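Local coordinates for lipase-esterase related protein (PDB 3E0X) that is of unknown specific function but probably acts as a hydrolase of the alpha/beta hydrolase fold, related to lipases and esterases, and binds ortho-xylene in the crystal, at residues 47-52 / 66-70; 110-116 / 189-195. One frame throughout, in Å; residues are numbered along the deposited sequence.

Interaction 1: residues 47-52 / 66-70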
loop_
_atom_site.group_PDB
_atom_site.type_symbol
_atom_site.label_atom_id
_atom_site.label_comp_id
_atom_site.label_asym_id
_atom_site.label_seq_id
_atom_site.Cartn_x
_atom_site.Cartn_y
_atom_site.Cartn_z
ATOM N N LEU A 47 -2.359 -8.111 -5.351
ATOM C CA LEU A 47 -3.609 -8.488 -4.702
ATOM C C LEU A 47 -4.707 -7.438 -4.896
ATOM O O LEU A 47 -4.397 -6.247 -4.809
ATOM C CB LEU A 47 -3.303 -8.565 -3.197
ATOM C CG LEU A 47 -4.024 -9.534 -2.277
ATOM C CD1 LEU A 47 -4.080 -10.915 -2.916
ATOM C CD2 LEU A 47 -3.343 -9.586 -0.900
ATOM N N ASP A 48 -5.955 -7.845 -5.091
ATOM C CA ASP A 48 -7.080 -6.923 -4.881
ATOM C C ASP A 48 -7.636 -7.178 -3.482
ATOM O O ASP A 48 -8.036 -8.314 -3.135
ATOM C CB ASP A 48 -8.192 -7.146 -5.922
ATOM C CG ASP A 48 -7.958 -6.402 -7.239
ATOM O OD1 ASP A 48 -7.304 -5.333 -7.251
ATOM O OD2 ASP A 48 -8.491 -6.874 -8.273
ATOM N N LEU A 49 -7.663 -6.139 -2.657
ATOM C CA LEU A 49 -8.264 -6.287 -1.329
ATOM C C LEU A 49 -9.766 -6.520 -1.465
ATOM O O LEU A 49 -10.377 -6.124 -2.444
ATOM C CB LEU A 49 -8.006 -5.037 -0.462
ATOM C CG LEU A 49 -6.539 -4.727 -0.138
ATOM C CD1 LEU A 49 -6.405 -3.337 0.502
ATOM C CD2 LEU A 49 -5.997 -5.852 0.762
ATOM N N LYS A 50 -10.365 -7.143 -0.463
ATOM C CA LYS A 50 -11.787 -7.472 -0.510
ATOM C C LYS A 50 -12.599 -6.225 -0.816
ATOM O O LYS A 50 -12.386 -5.150 -0.237
ATOM C CB LYS A 50 -12.194 -8.107 0.826
ATOM C CG LYS A 50 -13.645 -8.624 0.945
ATOM C CD LYS A 50 -13.779 -9.469 2.269
ATOM C CE LYS A 50 -15.187 -9.753 2.657
ATOM N NZ LYS A 50 -15.730 -8.756 3.585
ATOM N N GLY A 51 -13.524 -6.379 -1.756
ATOM C CA GLY A 51 -14.376 -5.281 -2.179
ATOM C C GLY A 51 -13.777 -4.311 -3.190
ATOM O O GLY A 51 -14.434 -3.342 -3.576
ATOM N N HIS A 52 -12.523 -4.541 -3.572
ATOM C CA HIS A 52 -11.834 -3.698 -4.539
ATOM C C HIS A 52 -11.518 -4.521 -5.779
ATOM O O HIS A 52 -11.322 -5.744 -5.668
ATOM C CB HIS A 52 -10.511 -3.203 -3.963
ATOM C CG HIS A 52 -10.653 -2.375 -2.710
ATOM N ND1 HIS A 52 -11.031 -2.909 -1.493
ATOM C CD2 HIS A 52 -10.412 -1.059 -2.477
ATOM C CE1 HIS A 52 -11.041 -1.957 -0.572
ATOM N NE2 HIS A 52 -10.666 -0.822 -1.140
ATOM N N TYR A 66 -8.468 -5.789 6.837
ATOM C CA TYR A 66 -7.574 -5.997 5.693
ATOM C C TYR A 66 -6.338 -6.811 6.073
ATOM O O TYR A 66 -5.933 -7.717 5.321
ATOM C CB TYR A 66 -7.176 -4.660 5.055
ATOM C CG TYR A 66 -8.299 -3.927 4.365
ATOM C CD1 TYR A 66 -8.886 -4.439 3.206
ATOM C CD2 TYR A 66 -8.732 -2.705 4.845
ATOM C CE1 TYR A 66 -9.902 -3.747 2.550
ATOM C CE2 TYR A 66 -9.754 -1.988 4.189
ATOM C CZ TYR A 66 -10.331 -2.524 3.050
ATOM O OH TYR A 66 -11.324 -1.819 2.404
ATOM N N ILE A 67 -5.760 -6.536 7.247
ATOM C CA ILE A 67 -4.589 -7.289 7.730
ATOM C C ILE A 67 -4.913 -8.784 7.830
ATOM O O ILE A 67 -4.161 -9.612 7.305
ATOM C CB ILE A 67 -4.091 -6.726 9.100
ATOM C CG1 ILE A 67 -3.492 -5.311 8.949
ATOM C CG2 ILE A 67 -3.134 -7.691 9.777
ATOM C CD1 ILE A 67 -3.380 -4.549 10.275
ATOM N N ASP A 68 -6.061 -9.107 8.431
ATOM C CA ASP A 68 -6.478 -10.506 8.540
ATOM C C ASP A 68 -6.693 -11.139 7.163
ATOM O O ASP A 68 -6.310 -12.289 6.927
ATOM C CB ASP A 68 -7.738 -10.617 9.393
ATOM C CG ASP A 68 -7.475 -10.328 10.866
ATOM O OD1 ASP A 68 -6.295 -10.259 11.261
ATOM O OD2 ASP A 68 -8.470 -10.165 11.625
ATOM N N ASN A 69 -7.282 -10.390 6.235
ATOM C CA ASN A 69 -7.492 -10.926 4.894
ATOM C C ASN A 69 -6.167 -11.225 4.196
ATOM O O ASN A 69 -6.035 -12.248 3.502
ATOM C CB ASN A 69 -8.278 -9.962 4.003
ATOM C CG ASN A 69 -9.716 -9.707 4.459
ATOM O OD1 ASN A 69 -10.337 -10.451 5.242
ATOM N ND2 ASN A 69 -10.255 -8.641 3.921
ATOM N N VAL A 70 -5.222 -10.294 4.310
ATOM C CA VAL A 70 -3.935 -10.446 3.626
ATOM C C VAL A 70 -3.122 -11.567 4.261
ATOM O O VAL A 70 -2.488 -12.352 3.548
ATOM C CB VAL A 70 -3.154 -9.114 3.545
ATOM C CG1 VAL A 70 -1.775 -9.350 2.971
ATOM C CG2 VAL A 70 -3.935 -8.128 2.668
HETATM O O HOH W 1 -8.823 -7.628 1.967
#
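In this alpha/beta hydrolase fold, the loop leaving strand 43-47 lies against one flank of helix 63-76. L49 to H52 form a type II beta turn, closed by H52 N to L49 O at 2.9 Å. G51 takes the positive phi (82°) that such a turn favours at its third position. L49 is the main bump. Its side chain enters the hollow between Y66 and V70, one helical turn apart. L49 CB lies 3.8 Å from Y66 CE1, and L49 CD2 lies 3.6 Å from V70 CG2. L47 adds a looser apolar contact, CD2 to V70 CG2 at 3.9 Å. M93 and I97 of helix 93-102 also touch L49 and Y66. At the more open side, K50 CB packs 3.7 Å from N69 ND2, while the amine of K50 turns away to Q58 O. The gap beside them is filled by water 1, which accepts from K50 N at 2.9 Å and N69 ND2 at 2.6 Å. The Y66 ring reaches along the turn, with K50 O at its edge. D171 of helix 165-177 receives both polar ends, H52 NE2 and Y66 OH. The H52 and Y66 rings meet obliquely, planes at 64°. H52 ND1 donates to K50 O at 2.9 Å, and H52 CE1 touches Y66 OH at 3.0 Å.

Interaction 2: residues 110-116 / 189-195; sequences RKVVSLS and IPVKAIV
The two segments run side by side in the same direction, their axes 4.7 Å apart at closest approach and 17° from parallel. K111 pairs with P190, in step through to S116 with V195, at CA-CA distances of 4.7 to 5.1 Å. R110 is not extended (psi -26°); R110 O lies 3.3 Å from P190 CD and 3.4 Å from I189 CB. From K111 to L115 the backbone is extended. V112 to L115 have phi -105 to -136° and psi 111 to 142°; V191 to I194 are similar. V112 bonds on both sides of V191: V112 N donates to P190 O at 3.0 Å, and V112 O accepts from K192 N at 2.9 Å. These are neighbouring parallel strands of the central sheet of an alpha/beta hydrolase, with strand 86-91 beyond one and strand 217-222 beyond the other. V113 (chi1 t) shares a face with K192, I194 and L115; its CG1 lies 3.8 Å from CD1 of I194 (mt). The S114 side chain lies on the same face as V112, V191 and A193. Its backbone repeats the pairing of V112, this time around A193: S114 N reaches K192 O at 2.8 Å, and S114 O takes I194 N at 2.9 Å. L115 (tp) brings CD1 to 3.8 Å from I194 CG2. S116 turns to positive phi and psi (49/53), while its N still donates to I194 O at 2.8 Å.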
loop_
_atom_site.group_PDB
_atom_site.type_symbol
_atom_site.label_atom_id
_atom_site.label_comp_id
_atom_site.label_asym_id
_atom_site.label_seq_id
_atom_site.Cartn_x
_atom_site.Cartn_y
_atom_site.Cartn_z
ATOM N N ARG A 110 9.518 -11.852 4.884
ATOM C CA ARG A 110 10.903 -11.563 5.272
ATOM C C ARG A 110 11.242 -10.072 5.342
ATOM O O ARG A 110 12.160 -9.676 6.054
ATOM C CB ARG A 110 11.884 -12.266 4.345
ATOM C CG ARG A 110 11.699 -13.798 4.283
ATOM C CD ARG A 110 11.969 -14.497 5.624
ATOM N NE ARG A 110 13.359 -14.282 6.017
ATOM C CZ ARG A 110 13.759 -13.870 7.228
ATOM N NH1 ARG A 110 12.878 -13.678 8.214
ATOM N NH2 ARG A 110 15.051 -13.643 7.441
ATOM N N LYS A 111 10.516 -9.246 4.585
ATOM C CA LYS A 111 10.749 -7.793 4.575
ATOM C C LYS A 111 9.443 -7.112 4.216
ATOM O O LYS A 111 8.570 -7.696 3.558
ATOM C CB LYS A 111 11.777 -7.395 3.514
ATOM C CG LYS A 111 13.172 -7.924 3.758
ATOM C CD LYS A 111 14.143 -7.315 2.745
ATOM C CE LYS A 111 15.573 -7.856 2.976
ATOM N NZ LYS A 111 15.562 -9.347 2.867
ATOM N N VAL A 112 9.341 -5.842 4.588
ATOM C CA VAL A 112 8.176 -5.049 4.217
ATOM C C VAL A 112 8.591 -3.668 3.733
ATOM O O VAL A 112 9.522 -3.075 4.265
ATOM C CB VAL A 112 7.199 -4.931 5.427
ATOM C CG1 VAL A 112 6.195 -3.803 5.248
ATOM C CG2 VAL A 112 6.546 -6.281 5.713
ATOM N N VAL A 113 7.878 -3.165 2.713
ATOM C CA VAL A 113 8.045 -1.797 2.256
ATOM C C VAL A 113 6.713 -1.061 2.384
ATOM O O VAL A 113 5.671 -1.538 1.904
ATOM C CB VAL A 113 8.445 -1.777 0.777
ATOM C CG1 VAL A 113 8.538 -0.349 0.260
ATOM C CG2 VAL A 113 9.783 -2.502 0.572
ATOM N N SER A 114 6.771 0.106 3.018
ATOM C CA SER A 114 5.613 0.993 3.098
ATOM C C SER A 114 5.860 2.160 2.162
ATOM O O SER A 114 6.752 2.989 2.421
ATOM C CB SER A 114 5.394 1.494 4.535
ATOM O OG SER A 114 4.362 2.485 4.588
ATOM N N LEU A 115 5.083 2.209 1.084
ATOM C CA LEU A 115 5.251 3.200 0.034
ATOM C C LEU A 115 4.135 4.236 0.186
ATOM O O LEU A 115 2.949 3.892 0.066
ATOM C CB LEU A 115 5.122 2.476 -1.308
ATOM C CG LEU A 115 5.110 3.248 -2.616
ATOM C CD1 LEU A 115 6.342 4.112 -2.700
ATOM C CD2 LEU A 115 5.018 2.238 -3.767
ATOM N N SER A 116 4.509 5.486 0.474
ATOM C CA SER A 116 3.515 6.543 0.666
ATOM C C SER A 116 2.418 6.071 1.635
ATOM O O SER A 116 1.217 6.125 1.328
ATOM C CB SER A 116 2.919 6.986 -0.675
ATOM O OG SER A 116 3.926 7.205 -1.645
ATOM N N ILE A 189 11.460 -7.973 11.445
ATOM C CA ILE A 189 12.047 -8.022 10.101
ATOM C C ILE A 189 12.354 -6.620 9.598
ATOM O O ILE A 189 11.875 -5.637 10.179
ATOM C CB ILE A 189 11.093 -8.738 9.114
ATOM C CG1 ILE A 189 9.711 -8.073 9.123
ATOM C CG2 ILE A 189 11.018 -10.270 9.448
ATOM C CD1 ILE A 189 8.772 -8.670 8.070
ATOM N N PRO A 190 13.175 -6.514 8.531
ATOM C CA PRO A 190 13.495 -5.177 7.968
ATOM C C PRO A 190 12.279 -4.495 7.329
ATOM O O PRO A 190 11.445 -5.131 6.665
ATOM C CB PRO A 190 14.584 -5.463 6.933
ATOM C CG PRO A 190 15.122 -6.887 7.299
ATOM C CD PRO A 190 13.912 -7.607 7.861
ATOM N N VAL A 191 12.181 -3.189 7.558
ATOM C CA VAL A 191 11.095 -2.377 7.005
ATOM C C VAL A 191 11.702 -1.176 6.319
ATOM O O VAL A 191 12.600 -0.542 6.881
ATOM C CB VAL A 191 10.174 -1.858 8.144
ATOM C CG1 VAL A 191 9.139 -0.860 7.608
ATOM C CG2 VAL A 191 9.442 -3.015 8.809
ATOM N N LYS A 192 11.246 -0.884 5.100
ATOM C CA LYS A 192 11.689 0.349 4.431
ATOM C C LYS A 192 10.485 1.215 4.123
ATOM O O LYS A 192 9.484 0.702 3.629
ATOM C CB LYS A 192 12.442 0.079 3.112
ATOM C CG LYS A 192 12.888 1.329 2.383
ATOM C CD LYS A 192 13.922 1.012 1.331
ATOM C CE LYS A 192 14.445 2.302 0.737
ATOM N NZ LYS A 192 15.526 2.041 -0.266
ATOM N N ALA A 193 10.576 2.508 4.424
ATOM C CA ALA A 193 9.517 3.444 4.070
ATOM C C ALA A 193 10.030 4.285 2.898
ATOM O O ALA A 193 11.203 4.698 2.903
ATOM C CB ALA A 193 9.177 4.321 5.254
ATOM N N ILE A 194 9.165 4.547 1.907
ATOM C CA ILE A 194 9.515 5.348 0.717
ATOM C C ILE A 194 8.385 6.353 0.551
ATOM O O ILE A 194 7.222 5.959 0.553
ATOM C CB ILE A 194 9.587 4.472 -0.561
ATOM C CG1 ILE A 194 10.682 3.418 -0.427
ATOM C CG2 ILE A 194 9.869 5.352 -1.786
ATOM C CD1 ILE A 194 10.588 2.347 -1.517
ATOM N N VAL A 195 8.715 7.636 0.392
ATOM C CA VAL A 195 7.669 8.676 0.365
ATOM C C VAL A 195 8.232 9.925 -0.298
ATOM O O VAL A 195 9.446 10.105 -0.331
ATOM C CB VAL A 195 7.211 9.025 1.814
ATOM C CG1 VAL A 195 8.305 9.715 2.605
ATOM C CG2 VAL A 195 5.927 9.845 1.838
#

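How the interactions relate
Both contacts are largely buried, but they do not touch; their centres are 18 Å apart and their nearest atoms about 9 Å. Interaction 2 lies within the sheet, and regular backbone hydrogen bonds carry it. Interaction 1 joins the end of a sheet strand and its loop to a flanking helix, with side-chain fit and one bridging water. It also covers less surface, 312 against 612 Å². Helix 93-102 is common ground: it meets L49 and Y66 from interaction 1, and V112, I189 and V191 from interaction 2. Each also comes near the ortho-xylene site, with the side chains of H52 and S116 both about 8 Å from the ligand.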